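Local coordinates for cell surface protein (Faecalibacterium prausnitzii A2-165, PDB 4GT6) that is of unknown function but, as a leucine-rich-repeat protein of the cell surface, probably binds other proteins outside the bacterium, at residues 13-18 against 26-31; 35-40 against 68-73; 105-110 against 127-132; 149-154 against 177-182. All blocks are in the same frame, centred on the assembly; numbering follows the deposited sequence. Where two conformers were deposited one is given.

Contact 1: residues 13-18 against 26-31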
loop_
_atom_site.group_PDB
_atom_site.type_symbol
_atom_site.label_atom_id
_atom_site.label_comp_id
_atom_site.label_asym_id
_atom_site.label_seq_id
_atom_site.Cartn_x
_atom_site.Cartn_y
_atom_site.Cartn_z
ATOM N N SER A 13 16.384 -34.323 3.648
ATOM C CA SER A 13 16.543 -32.991 4.240
ATOM C C SER A 13 15.216 -32.325 4.643
ATOM O O SER A 13 15.237 -31.190 5.091
ATOM C CB SER A 13 17.268 -32.083 3.254
ATOM O OG SER A 13 18.551 -32.619 3.000
ATOM N N TYR A 14 14.081 -33.033 4.517
ATOM C CA TYR A 14 12.780 -32.476 4.827
ATOM C C TYR A 14 12.072 -33.224 5.941
ATOM O O TYR A 14 12.114 -34.451 6.012
ATOM C CB TYR A 14 11.894 -32.507 3.558
ATOM C CG TYR A 14 12.353 -31.517 2.509
ATOM C CD1 TYR A 14 11.895 -30.204 2.515
ATOM C CD2 TYR A 14 13.264 -31.888 1.521
ATOM C CE1 TYR A 14 12.335 -29.281 1.569
ATOM C CE2 TYR A 14 13.719 -30.972 0.575
ATOM C CZ TYR A 14 13.234 -29.671 0.593
ATOM O OH TYR A 14 13.675 -28.750 -0.318
ATOM N N GLN A 15 11.421 -32.474 6.802
ATOM C CA GLN A 15 10.529 -33.014 7.813
ATOM C C GLN A 15 9.116 -32.685 7.373
ATOM O O GLN A 15 8.893 -31.678 6.681
ATOM C CB GLN A 15 10.804 -32.456 9.202
ATOM C CG GLN A 15 12.205 -32.804 9.708
ATOM C CD GLN A 15 12.455 -32.283 11.091
ATOM O OE1 GLN A 15 11.589 -31.664 11.731
ATOM N NE2 GLN A 15 13.670 -32.517 11.581
ATOM N N PHE A 16 8.164 -33.497 7.799
ATOM C CA PHE A 16 6.785 -33.334 7.370
ATOM C C PHE A 16 5.822 -33.931 8.366
ATOM O O PHE A 16 6.188 -34.782 9.192
ATOM C CB PHE A 16 6.577 -33.989 5.975
ATOM C CG PHE A 16 6.834 -35.485 5.947
ATOM C CD1 PHE A 16 8.124 -35.984 5.753
ATOM C CD2 PHE A 16 5.793 -36.394 6.157
ATOM C CE1 PHE A 16 8.368 -37.366 5.771
ATOM C CE2 PHE A 16 6.041 -37.778 6.168
ATOM C CZ PHE A 16 7.319 -38.254 5.939
ATOM N N ILE A 17 4.580 -33.497 8.259
ATOM C CA ILE A 17 3.457 -34.028 9.037
ATOM C C ILE A 17 2.464 -34.649 8.032
ATOM O O ILE A 17 2.512 -34.331 6.834
ATOM C CB ILE A 17 2.800 -32.975 9.964
ATOM C CG1 ILE A 17 2.182 -31.799 9.158
ATOM C CG2 ILE A 17 3.797 -32.505 11.047
ATOM C CD1 ILE A 17 1.223 -30.870 9.930
ATOM N N LEU A 18 1.575 -35.512 8.529
ATOM C CA LEU A 18 0.582 -36.186 7.697
ATOM C C LEU A 18 -0.751 -35.492 7.820
ATOM O O LEU A 18 -1.194 -35.164 8.925
ATOM C CB LEU A 18 0.488 -37.682 8.079
ATOM C CG LEU A 18 1.834 -38.440 8.120
ATOM C CD1 LEU A 18 1.654 -39.878 8.633
ATOM C CD2 LEU A 18 2.537 -38.439 6.752
ATOM N N ILE A 26 5.201 -30.267 4.232
ATOM C CA ILE A 26 6.618 -30.042 4.621
ATOM C C ILE A 26 6.622 -29.068 5.792
ATOM O O ILE A 26 6.033 -27.999 5.679
ATOM C CB ILE A 26 7.459 -29.480 3.438
ATOM C CG1 ILE A 26 7.507 -30.440 2.220
ATOM C CG2 ILE A 26 8.881 -29.054 3.911
ATOM C CD1 ILE A 26 7.957 -31.836 2.478
ATOM N N THR A 27 7.296 -29.406 6.900
ATOM C CA THR A 27 7.297 -28.511 8.064
ATOM C C THR A 27 8.678 -27.953 8.419
ATOM O O THR A 27 8.751 -26.984 9.171
ATOM C CB THR A 27 6.703 -29.229 9.287
ATOM O OG1 THR A 27 7.425 -30.446 9.500
ATOM C CG2 THR A 27 5.196 -29.497 9.138
ATOM N N LYS A 28 9.753 -28.557 7.900
ATOM C CA LYS A 28 11.128 -28.118 8.162
ATOM C C LYS A 28 12.039 -28.547 7.024
ATOM O O LYS A 28 11.816 -29.591 6.404
ATOM C CB LYS A 28 11.639 -28.722 9.503
ATOM C CG LYS A 28 12.957 -28.127 10.034
ATOM C CD LYS A 28 13.372 -28.742 11.383
ATOM C CE LYS A 28 14.440 -27.905 12.048
ATOM N NZ LYS A 28 14.661 -28.300 13.464
ATOM N N TYR A 29 13.076 -27.749 6.767
ATOM C CA TYR A 29 14.111 -28.071 5.801
ATOM C C TYR A 29 15.433 -27.977 6.561
ATOM O O TYR A 29 15.702 -26.933 7.163
ATOM C CB TYR A 29 14.077 -27.150 4.587
ATOM C CG TYR A 29 15.299 -27.321 3.713
ATOM C CD1 TYR A 29 15.473 -28.470 2.939
ATOM C CD2 TYR A 29 16.288 -26.344 3.667
ATOM C CE1 TYR A 29 16.571 -28.609 2.091
ATOM C CE2 TYR A 29 17.398 -26.477 2.831
ATOM C CZ TYR A 29 17.524 -27.602 2.035
ATOM O OH TYR A 29 18.592 -27.715 1.191
ATOM N N THR A 30 16.241 -29.050 6.544
ATOM C CA THR A 30 17.480 -29.087 7.348
ATOM C C THR A 30 18.754 -29.027 6.493
ATOM O O THR A 30 19.862 -29.176 7.032
ATOM C CB THR A 30 17.483 -30.358 8.215
ATOM O OG1 THR A 30 17.537 -31.499 7.354
ATOM C CG2 THR A 30 16.278 -30.431 9.145
ATOM N N GLY A 31 18.604 -28.783 5.192
ATOM C CA GLY A 31 19.761 -28.677 4.303
ATOM C C GLY A 31 20.313 -27.258 4.195
ATOM O O GLY A 31 19.968 -26.378 4.988
HETATM O O HOH W 1 20.030 -32.409 5.665
HETATM O O HOH W 2 9.059 -30.283 11.577
#
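The N-terminal beta hairpin of strands 14-18 and 24-29 brings Y14 against Y29 and I26, on the face that carries all three side chains. Y29 CD1 lies over one face of the Y14 ring, displaced toward its rim and 3.5 Å from Y14 CZ. The two rings are oblique, their planes 45° apart. At the edge of the Y14 ring, near its plane, sits I26 CG2, 3.5 Å from Y14 CD1. An alanine in place of Y14 would probably take away the ring that Y29 CD1 covers and I26 CG2 abuts, and open a gap beside I36, I38 and P39, which the tyrosine also touches. The phenol of Y29 is tied elsewhere, its OH hydrogen-bonded to E33.

The antiparallel pairing is interrupted by a classic beta bulge, in which T27 and K28 both face Q15 and the register shifts by one residue. Q15 N gives a straight bond to K28 O (2.9 Å), while Q15 O takes T27 N at 2.8 Å and K28 N only weakly. Nearer the open end, T30 N bonds to S13 O.

On the other face Q15 and K28 run side by side in the same direction. In the conformer given, K28 CD comes to 3.4 Å from Q15 OE1, a contact of the aliphatic chain and not of the ammonium. A water donates to Q15 OE1 and also bonds T27 OG1 at 2.6 Å, and a second water joins S13 OG to T30 OG1. I17 meets T27 CG2 at about a right angle, its CG1 and CG2 both 3.8 Å from that methyl.

Contact 2: residues 35-40 against 68-73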
loop_
_atom_site.group_PDB
_atom_site.type_symbol
_atom_site.label_atom_id
_atom_site.label_comp_id
_atom_site.label_asym_id
_atom_site.label_seq_id
_atom_site.Cartn_x
_atom_site.Cartn_y
_atom_site.Cartn_z
ATOM N N ARG A 35 19.741 -23.920 -4.526
ATOM C CA ARG A 35 18.703 -24.281 -5.513
ATOM C C ARG A 35 17.847 -25.352 -4.859
ATOM O O ARG A 35 18.309 -26.481 -4.654
ATOM C CB ARG A 35 19.284 -24.794 -6.844
ATOM C CG ARG A 35 20.275 -23.866 -7.516
ATOM C CD ARG A 35 20.541 -24.301 -8.967
ATOM N NE ARG A 35 19.356 -24.093 -9.816
ATOM C CZ ARG A 35 18.956 -22.913 -10.295
ATOM N NH1 ARG A 35 19.644 -21.810 -10.025
ATOM N NH2 ARG A 35 17.855 -22.826 -11.028
ATOM N N ILE A 36 16.641 -24.976 -4.462
ATOM C CA ILE A 36 15.754 -25.857 -3.701
ATOM C C ILE A 36 14.784 -26.573 -4.631
ATOM O O ILE A 36 14.225 -25.964 -5.542
ATOM C CB ILE A 36 15.012 -25.031 -2.609
ATOM C CG1 ILE A 36 15.984 -24.602 -1.474
ATOM C CG2 ILE A 36 13.754 -25.753 -2.033
ATOM C CD1 ILE A 36 16.393 -25.720 -0.521
ATOM N N THR A 37 14.605 -27.866 -4.381
ATOM C CA THR A 37 13.629 -28.696 -5.066
ATOM C C THR A 37 12.743 -29.316 -3.991
ATOM O O THR A 37 13.182 -30.224 -3.275
ATOM C CB THR A 37 14.299 -29.769 -5.945
ATOM O OG1 THR A 37 15.128 -29.115 -6.887
ATOM C CG2 THR A 37 13.267 -30.643 -6.670
ATOM N N ILE A 38 11.503 -28.826 -3.882
ATOM C CA ILE A 38 10.562 -29.361 -2.898
ATOM C C ILE A 38 10.150 -30.754 -3.374
ATOM O O ILE A 38 9.828 -30.898 -4.546
ATOM C CB ILE A 38 9.334 -28.412 -2.716
ATOM C CG1 ILE A 38 9.744 -26.965 -2.246
ATOM C CG2 ILE A 38 8.257 -29.062 -1.817
ATOM C CD1 ILE A 38 10.371 -26.871 -0.854
ATOM N N PRO A 39 10.204 -31.788 -2.514
ATOM C CA PRO A 39 9.849 -33.142 -2.978
ATOM C C PRO A 39 8.360 -33.257 -3.337
ATOM O O PRO A 39 7.536 -32.595 -2.716
ATOM C CB PRO A 39 10.205 -34.032 -1.777
ATOM C CG PRO A 39 10.084 -33.131 -0.590
ATOM C CD PRO A 39 10.589 -31.789 -1.082
ATOM N N ALA A 40 8.048 -34.017 -4.390
ATOM C CA ALA A 40 6.669 -34.278 -4.830
ATOM C C ALA A 40 6.018 -35.329 -3.929
ATOM O O ALA A 40 4.784 -35.399 -3.816
ATOM C CB ALA A 40 6.659 -34.749 -6.274
ATOM N N SER A 68 16.908 -19.987 -6.100
ATOM C CA SER A 68 15.739 -20.513 -6.801
ATOM C C SER A 68 15.060 -21.615 -6.022
ATOM O O SER A 68 15.687 -22.299 -5.214
ATOM C CB SER A 68 16.150 -21.054 -8.178
ATOM O OG SER A 68 16.954 -22.214 -8.045
ATOM N N VAL A 69 13.748 -21.742 -6.249
ATOM C CA VAL A 69 12.910 -22.755 -5.626
ATOM C C VAL A 69 12.033 -23.381 -6.703
ATOM O O VAL A 69 11.396 -22.676 -7.487
ATOM C CB VAL A 69 12.047 -22.126 -4.487
ATOM C CG1 VAL A 69 10.984 -23.114 -3.991
ATOM C CG2 VAL A 69 12.914 -21.635 -3.329
ATOM N N GLN A 70 12.002 -24.699 -6.735
ATOM C CA GLN A 70 11.139 -25.437 -7.623
ATOM C C GLN A 70 10.134 -26.158 -6.758
ATOM O O GLN A 70 10.521 -26.814 -5.776
ATOM C CB GLN A 70 11.960 -26.412 -8.469
ATOM C CG GLN A 70 11.104 -27.255 -9.358
ATOM C CD GLN A 70 11.954 -28.283 -10.026
ATOM O OE1 GLN A 70 12.051 -29.437 -9.589
ATOM N NE2 GLN A 70 12.575 -27.876 -11.101
ATOM N N ILE A 71 8.843 -26.026 -7.119
ATOM C CA ILE A 71 7.707 -26.610 -6.408
ATOM C C ILE A 71 7.041 -27.679 -7.290
ATOM O O ILE A 71 6.798 -27.388 -8.463
ATOM C CB ILE A 71 6.709 -25.461 -6.055
ATOM C CG1 ILE A 71 7.385 -24.327 -5.230
ATOM C CG2 ILE A 71 5.430 -25.979 -5.380
ATOM C CD1 ILE A 71 6.407 -23.190 -4.692
ATOM N N PRO A 72 6.678 -28.866 -6.775
ATOM C CA PRO A 72 5.960 -29.820 -7.623
ATOM C C PRO A 72 4.488 -29.422 -7.807
ATOM O O PRO A 72 3.933 -28.657 -6.995
ATOM C CB PRO A 72 6.104 -31.125 -6.856
ATOM C CG PRO A 72 6.172 -30.716 -5.423
ATOM C CD PRO A 72 6.882 -29.405 -5.406
ATOM N N ASP A 73 3.835 -29.967 -8.844
ATOM C CA ASP A 73 2.419 -29.626 -9.084
ATOM C C ASP A 73 1.476 -30.333 -8.062
ATOM O O ASP A 73 0.266 -30.114 -8.102
ATOM C CB ASP A 73 1.999 -29.896 -10.534
ATOM C CG ASP A 73 1.813 -31.337 -10.938
ATOM O OD1 ASP A 73 2.338 -32.232 -10.233
ATOM O OD2 ASP A 73 1.147 -31.576 -11.968
HETATM O O HOH W 3 15.472 -24.588 -7.739
#
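R35 reaches across to S68 at the start of the parallel pair of strands 35-37 and 68-71, and its side chain can be followed outward over the serine hydroxyl. R35 CB and CG each pass 3.7 Å from S68 OG; the chain then bends at chi3 (69°), and NE comes closer. At the tip, CZ stands 3.1 Å from S68 OG, which lies over the centre of one guanidinium face. The hydroxyl is therefore not hydrogen-bonded to NH1 or NH2, near as they are. S68 OG is held instead by a water, 2.8 Å away, that also donates to I36 O.

Along the strands, the backbones exchange bonds in the usual parallel pattern: I36 N to S68 O, Q70 N to I36 O, and I38 N to Q70 O. Q70 and T37 lie side by side on the face of R35 and S68, with Q70 OE1 3.4 Å from T37 CG2. On the reverse face I36 CB meets V69 CG2, and I36 also packs on Y14 and Y29 of the hairpin.

Past the strands the proline ring takes over. P72 CD touches I38 O and I38 CB, and P72 CB lies 3.7 Å from A40 CB. A glycine in place of P72 would probably open a gap against I38 and A40 and leave the backbone there freer to move.

Strand 91-94 continues the sheet beyond 68-71, the stacking of successive coils seen in leucine-rich repeats. With its hydroxyl held by water and not by the guanidinium, the R35 end is tied partly through solvent, whereas the P72 end depends on apolar packing, with P39 O buried and no polar partner in the model.

Contact 3: residues 105-110 against 127-132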
loop_
_atom_site.group_PDB
_atom_site.type_symbol
_atom_site.label_atom_id
_atom_site.label_comp_id
_atom_site.label_asym_id
_atom_site.label_seq_id
_atom_site.Cartn_x
_atom_site.Cartn_y
_atom_site.Cartn_z
ATOM N N ILE A 105 -2.081 -18.982 -0.890
ATOM C CA ILE A 105 -0.771 -18.447 -0.500
ATOM C C ILE A 105 -0.987 -17.702 0.822
ATOM O O ILE A 105 -1.861 -16.825 0.897
ATOM C CB ILE A 105 -0.124 -17.564 -1.618
ATOM C CG1 ILE A 105 0.176 -18.405 -2.894
ATOM C CG2 ILE A 105 1.191 -16.884 -1.105
ATOM C CD1 ILE A 105 0.594 -17.571 -4.104
ATOM N N GLY A 106 -0.230 -18.089 1.858
ATOM C CA GLY A 106 -0.372 -17.555 3.210
ATOM C C GLY A 106 0.152 -16.143 3.393
ATOM O O GLY A 106 0.825 -15.594 2.514
ATOM N N ARG A 107 -0.093 -15.567 4.597
ATOM C CA ARG A 107 0.356 -14.201 4.899
ATOM C C ARG A 107 1.857 -14.104 4.783
ATOM O O ARG A 107 2.536 -15.036 5.212
ATOM C CB ARG A 107 -0.019 -13.844 6.371
ATOM C CG ARG A 107 -1.503 -13.854 6.666
ATOM C CD ARG A 107 -1.808 -13.302 8.042
ATOM N NE ARG A 107 -1.211 -14.090 9.109
ATOM C CZ ARG A 107 -1.273 -13.755 10.394
ATOM N NH1 ARG A 107 -1.880 -12.634 10.768
ATOM N NH2 ARG A 107 -0.723 -14.532 11.312
ATOM N N GLN A 108 2.388 -12.988 4.246
ATOM C CA GLN A 108 3.826 -12.704 4.200
ATOM C C GLN A 108 4.641 -13.848 3.558
ATOM O O GLN A 108 5.844 -13.977 3.845
ATOM C CB GLN A 108 4.311 -12.457 5.646
ATOM C CG GLN A 108 3.649 -11.237 6.313
ATOM C CD GLN A 108 4.292 -10.859 7.638
ATOM O OE1 GLN A 108 5.147 -11.575 8.188
ATOM N NE2 GLN A 108 3.900 -9.710 8.178
ATOM N N ALA A 109 4.000 -14.665 2.665
ATOM C CA ALA A 109 4.709 -15.851 2.112
ATOM C C ALA A 109 5.991 -15.469 1.373
ATOM O O ALA A 109 6.987 -16.185 1.497
ATOM C CB ALA A 109 3.796 -16.651 1.213
ATOM N N PHE A 110 6.001 -14.325 0.676
ATOM C CA PHE A 110 7.195 -13.889 -0.065
ATOM C C PHE A 110 7.577 -12.489 0.361
ATOM O O PHE A 110 8.231 -11.760 -0.391
ATOM C CB PHE A 110 6.944 -13.965 -1.586
ATOM C CG PHE A 110 6.692 -15.380 -2.035
ATOM C CD1 PHE A 110 7.760 -16.232 -2.335
ATOM C CD2 PHE A 110 5.398 -15.879 -2.128
ATOM C CE1 PHE A 110 7.531 -17.547 -2.733
ATOM C CE2 PHE A 110 5.168 -17.200 -2.529
ATOM C CZ PHE A 110 6.240 -18.037 -2.800
ATOM N N GLU A 127 -6.836 -17.805 -3.297
ATOM C CA GLU A 127 -6.697 -17.051 -2.043
ATOM C C GLU A 127 -5.271 -16.637 -1.835
ATOM O O GLU A 127 -4.376 -17.473 -1.926
ATOM C CB GLU A 127 -7.128 -17.885 -0.805
ATOM C CG GLU A 127 -8.574 -18.344 -0.776
ATOM C CD GLU A 127 -8.844 -19.212 0.438
ATOM O OE1 GLU A 127 -9.026 -18.649 1.541
ATOM O OE2 GLU A 127 -8.777 -20.455 0.305
ATOM N N ILE A 128 -5.056 -15.360 -1.569
ATOM C CA ILE A 128 -3.727 -14.811 -1.261
ATOM C C ILE A 128 -3.913 -13.942 -0.024
ATOM O O ILE A 128 -4.711 -12.982 -0.065
ATOM C CB ILE A 128 -3.064 -14.030 -2.424
ATOM C CG1 ILE A 128 -3.169 -14.734 -3.791
ATOM C CG2 ILE A 128 -1.622 -13.752 -2.059
ATOM C CD1 ILE A 128 -2.819 -13.774 -5.024
ATOM N N ASP A 129 -3.187 -14.244 1.055
ATOM C CA ASP A 129 -3.391 -13.518 2.303
ATOM C C ASP A 129 -2.474 -12.301 2.426
ATOM O O ASP A 129 -1.639 -12.044 1.565
ATOM C CB ASP A 129 -3.240 -14.456 3.511
ATOM C CG ASP A 129 -4.208 -14.197 4.672
ATOM O OD1 ASP A 129 -4.735 -13.031 4.793
ATOM O OD2 ASP A 129 -4.403 -15.129 5.498
ATOM N N SER A 130 -2.676 -11.527 3.494
ATOM C CA SER A 130 -2.009 -10.245 3.761
ATOM C C SER A 130 -0.519 -10.246 3.513
ATOM O O SER A 130 0.174 -11.186 3.931
ATOM C CB SER A 130 -2.223 -9.846 5.219
ATOM O OG SER A 130 -3.614 -9.913 5.499
ATOM N N GLU A 131 -0.036 -9.168 2.847
ATOM C CA GLU A 131 1.384 -8.862 2.626
ATOM C C GLU A 131 2.176 -10.009 1.987
ATOM O O GLU A 131 3.390 -10.087 2.204
ATOM C CB GLU A 131 2.009 -8.568 4.001
ATOM C CG GLU A 131 1.403 -7.368 4.718
ATOM C CD GLU A 131 1.997 -7.200 6.101
ATOM O OE1 GLU A 131 1.742 -8.055 6.981
ATOM O OE2 GLU A 131 2.806 -6.262 6.268
ATOM N N ALA A 132 1.530 -10.857 1.177
ATOM C CA ALA A 132 2.212 -12.004 0.580
ATOM C C ALA A 132 3.362 -11.576 -0.323
ATOM O O ALA A 132 4.330 -12.322 -0.422
ATOM C CB ALA A 132 1.225 -12.850 -0.212
HETATM O O HOH W 4 -1.951 -16.979 6.167
#
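Backbone hydrogen bonds set I105-F110 on E127-A132 as two equivalent turns of successive leucine-rich-repeat coils. I105 N bonds to E127 O and D129 N to I105 O, a parallel bridge centred on I105 and I128. Both segments then make a type II turn, G106-A109 over D129-A132, joined by Q108 N to S130 O (2.9 Å) and F110 N to A132 O (2.8 Å).

Among the polar side chains, Q108 and E131 lie side by side. Q108 NE2 gives E131 OE1 a straight bond of 3.0 Å, the oxygen lying in the amide plane but approached from above the carboxylate, 46° out of its plane. Q108 OE1 goes to N81 and E131 OE2 to H134. R107 meets D129 through its aliphatic part, CG being 3.4 Å from OD2, and a water links R107 N to that oxygen. D129 OD1 accepts from S130 N.

The apolar contacts are I105 CB on I128 CG2 and I105 CG2 on A132 CB, each 4.1 Å.

Strand 77-78 continues the sheet beyond 104-105, while the F110 ring lies nearly parallel to those of F83 and F133 in the adjoining coils.

Contact 4: residues 149-154 against 177-182. With EDO (1,2-ethanediol), chain H; EDO (1,2-ethanediol), chain G.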
loop_
_atom_site.group_PDB
_atom_site.type_symbol
_atom_site.label_atom_id
_atom_site.label_comp_id
_atom_site.label_asym_id
_atom_site.label_seq_id
_atom_site.Cartn_x
_atom_site.Cartn_y
_atom_site.Cartn_z
ATOM N N THR A 149 -11.087 -13.150 -4.663
ATOM C CA THR A 149 -12.196 -12.218 -4.345
ATOM C C THR A 149 -11.755 -10.952 -3.620
ATOM O O THR A 149 -12.570 -10.044 -3.431
ATOM C CB THR A 149 -13.316 -12.943 -3.581
ATOM O OG1 THR A 149 -12.759 -13.543 -2.400
ATOM C CG2 THR A 149 -13.998 -14.019 -4.450
ATOM N N SER A 150 -10.489 -10.859 -3.221
ATOM C CA SER A 150 -9.985 -9.604 -2.655
ATOM C C SER A 150 -8.488 -9.513 -2.759
ATOM O O SER A 150 -7.806 -10.528 -2.880
ATOM C CB SER A 150 -10.415 -9.407 -1.200
ATOM O OG SER A 150 -9.838 -10.376 -0.346
ATOM N N VAL A 151 -7.968 -8.285 -2.717
ATOM C CA VAL A 151 -6.530 -8.074 -2.692
ATOM C C VAL A 151 -6.261 -7.770 -1.234
ATOM O O VAL A 151 -6.671 -6.707 -0.756
ATOM C CB VAL A 151 -6.057 -6.965 -3.667
ATOM C CG1 VAL A 151 -4.540 -6.750 -3.531
ATOM C CG2 VAL A 151 -6.407 -7.339 -5.099
ATOM N N ALA A 152 -5.660 -8.725 -0.501
ATOM C CA ALA A 152 -5.470 -8.589 0.956
ATOM C C ALA A 152 -4.535 -7.418 1.303
ATOM O O ALA A 152 -3.797 -6.932 0.442
ATOM C CB ALA A 152 -4.959 -9.896 1.549
ATOM N N ASP A 153 -4.629 -6.923 2.538
ATOM C CA ASP A 153 -3.890 -5.739 2.981
ATOM C C ASP A 153 -2.383 -5.869 2.771
ATOM O O ASP A 153 -1.810 -6.937 3.006
ATOM C CB ASP A 153 -4.187 -5.404 4.450
ATOM C CG ASP A 153 -3.787 -6.465 5.442
ATOM O OD1 ASP A 153 -4.544 -7.459 5.591
ATOM O OD2 ASP A 153 -2.706 -6.334 6.032
ATOM N N GLY A 154 -1.792 -4.797 2.260
ATOM C CA GLY A 154 -0.356 -4.680 2.022
ATOM C C GLY A 154 0.225 -5.699 1.069
ATOM O O GLY A 154 1.434 -5.914 1.077
ATOM N N ARG A 177 -3.425 -0.344 1.987
ATOM C CA ARG A 177 -2.015 -0.355 1.553
ATOM C C ARG A 177 -1.693 -1.450 0.510
ATOM O O ARG A 177 -0.517 -1.752 0.291
ATOM C CB ARG A 177 -1.069 -0.510 2.783
ATOM C CG ARG A 177 -1.379 0.460 3.941
ATOM C CD ARG A 177 -0.406 0.387 5.122
ATOM N NE ARG A 177 0.996 0.606 4.752
ATOM C CZ ARG A 177 1.540 1.791 4.489
ATOM N NH1 ARG A 177 0.803 2.895 4.526
ATOM N NH2 ARG A 177 2.824 1.878 4.166
ATOM N N ALA A 178 -2.706 -2.005 -0.181
ATOM C CA ALA A 178 -2.440 -3.092 -1.157
ATOM C C ALA A 178 -1.391 -2.727 -2.226
ATOM O O ALA A 178 -0.571 -3.587 -2.565
ATOM C CB ALA A 178 -3.734 -3.510 -1.841
ATOM N N PHE A 179 -1.383 -1.459 -2.733
ATOM C CA PHE A 179 -0.422 -1.056 -3.777
ATOM C C PHE A 179 0.399 0.137 -3.354
ATOM O O PHE A 179 0.922 0.854 -4.218
ATOM C CB PHE A 179 -1.159 -0.741 -5.102
ATOM C CG PHE A 179 -1.890 -1.946 -5.637
ATOM C CD1 PHE A 179 -1.208 -2.942 -6.327
ATOM C CD2 PHE A 179 -3.249 -2.121 -5.391
ATOM C CE1 PHE A 179 -1.877 -4.085 -6.778
ATOM C CE2 PHE A 179 -3.929 -3.241 -5.885
ATOM C CZ PHE A 179 -3.240 -4.211 -6.574
ATOM N N THR A 180 0.535 0.368 -2.034
ATOM C CA THR A 180 1.359 1.501 -1.569
ATOM C C THR A 180 2.772 1.443 -2.162
ATOM O O THR A 180 3.410 0.388 -2.128
ATOM C CB THR A 180 1.472 1.494 -0.027
ATOM O OG1 THR A 180 0.197 1.683 0.546
ATOM C CG2 THR A 180 2.407 2.574 0.507
ATOM N N GLY A 181 3.245 2.565 -2.702
ATOM C CA GLY A 181 4.628 2.673 -3.156
ATOM C C GLY A 181 5.014 1.903 -4.400
ATOM O O GLY A 181 6.207 1.791 -4.691
ATOM N N THR A 182 4.029 1.417 -5.164
ATOM C CA THR A 182 4.293 0.673 -6.396
ATOM C C THR A 182 4.561 1.629 -7.568
ATOM O O THR A 182 4.320 2.834 -7.467
ATOM C CB THR A 182 3.144 -0.300 -6.713
ATOM O OG1 THR A 182 1.939 0.446 -6.891
ATOM C CG2 THR A 182 2.974 -1.373 -5.637
HETATM C C1 EDO H . 7.745 4.303 -8.757
HETATM O O1 EDO H . 7.978 5.630 -9.136
HETATM C C2 EDO H . 7.408 4.220 -7.254
HETATM O O2 EDO H . 6.232 4.978 -6.922
HETATM C C1 EDO G . 2.216 6.391 4.451
HETATM O O1 EDO G . 1.371 5.472 5.126
HETATM C C2 EDO G . 1.697 6.558 3.002
HETATM O O2 EDO G . 1.864 5.355 2.294
#
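V151 points toward A178 and F179, and its CG1 branch carries the side-chain contact between these two parts of the leucine-rich-repeat solenoid. CG1 stands anti to the backbone N (chi1 177°), and it meets A178 CB at 3.7 Å. The same methyl comes 4.2 Å from F179 CZ, at the tip of the ring. The valine and phenylalanine side chains cross at about a right angle, and the methyl approaches the ring obliquely. F179 also packs on I174, and its ring lies nearly parallel to that of F201 in a later coil.

The CA atoms of G154 and A178 are the nearest such pair across the contact, and G154 CA directs a C-H toward R177 O, 3.4 Å away and nearly straight, 164° at the hydrogen. R177 O has a stronger partner in the hydroxyl of S157. G154 has a positive phi (60°), a conformation easily taken up by glycine.

The R177 side chain takes little part in the contact with 149-154. In the conformer given it bends at chi3, and NH1 hydrogen-bonds to O1 of an ethanediol, probably from the crystallisation liquor, at 2.7 Å. The hydroxyl of T180 stands over the centre of one guanidinium face, though it is hydrogen-bonded to N199 O and S202 OG. Two overlapping turns, type I from R177 to T180 and type II from F179 to T182, shape this loop; F179 O accepts from both T182 N and T182 OG1. A second ethanediol donates to T182 O.

Between the two segments, then, cohesion rests on buried apolar contacts and one C-H...O approach, while the stronger polar bonds of the loop are made within itself or with other partners.

In the fold
The four contacts follow one another along the chain, each closing before the next opens, and step along the elongated solenoid from its N-terminal end. Contacts 1 and 2 have centres 13 Å apart and touch: the tyrosines of the hairpin pack on I36 and P39, so the hairpin covers the start of the parallel sheet 35-37, 68-71, 91-94. Contact 3 lies about 5 Å from contact 2 at the nearest atoms, without touching, yet reaches the same mixed sheet as contact 1. Contacts 3 and 4, centres 11 Å apart, meet where S130 and E131 probably bond to D153. The hairpin thus packs on one end of a row of repeat coils, an extended surface consistent with a protein-binding role.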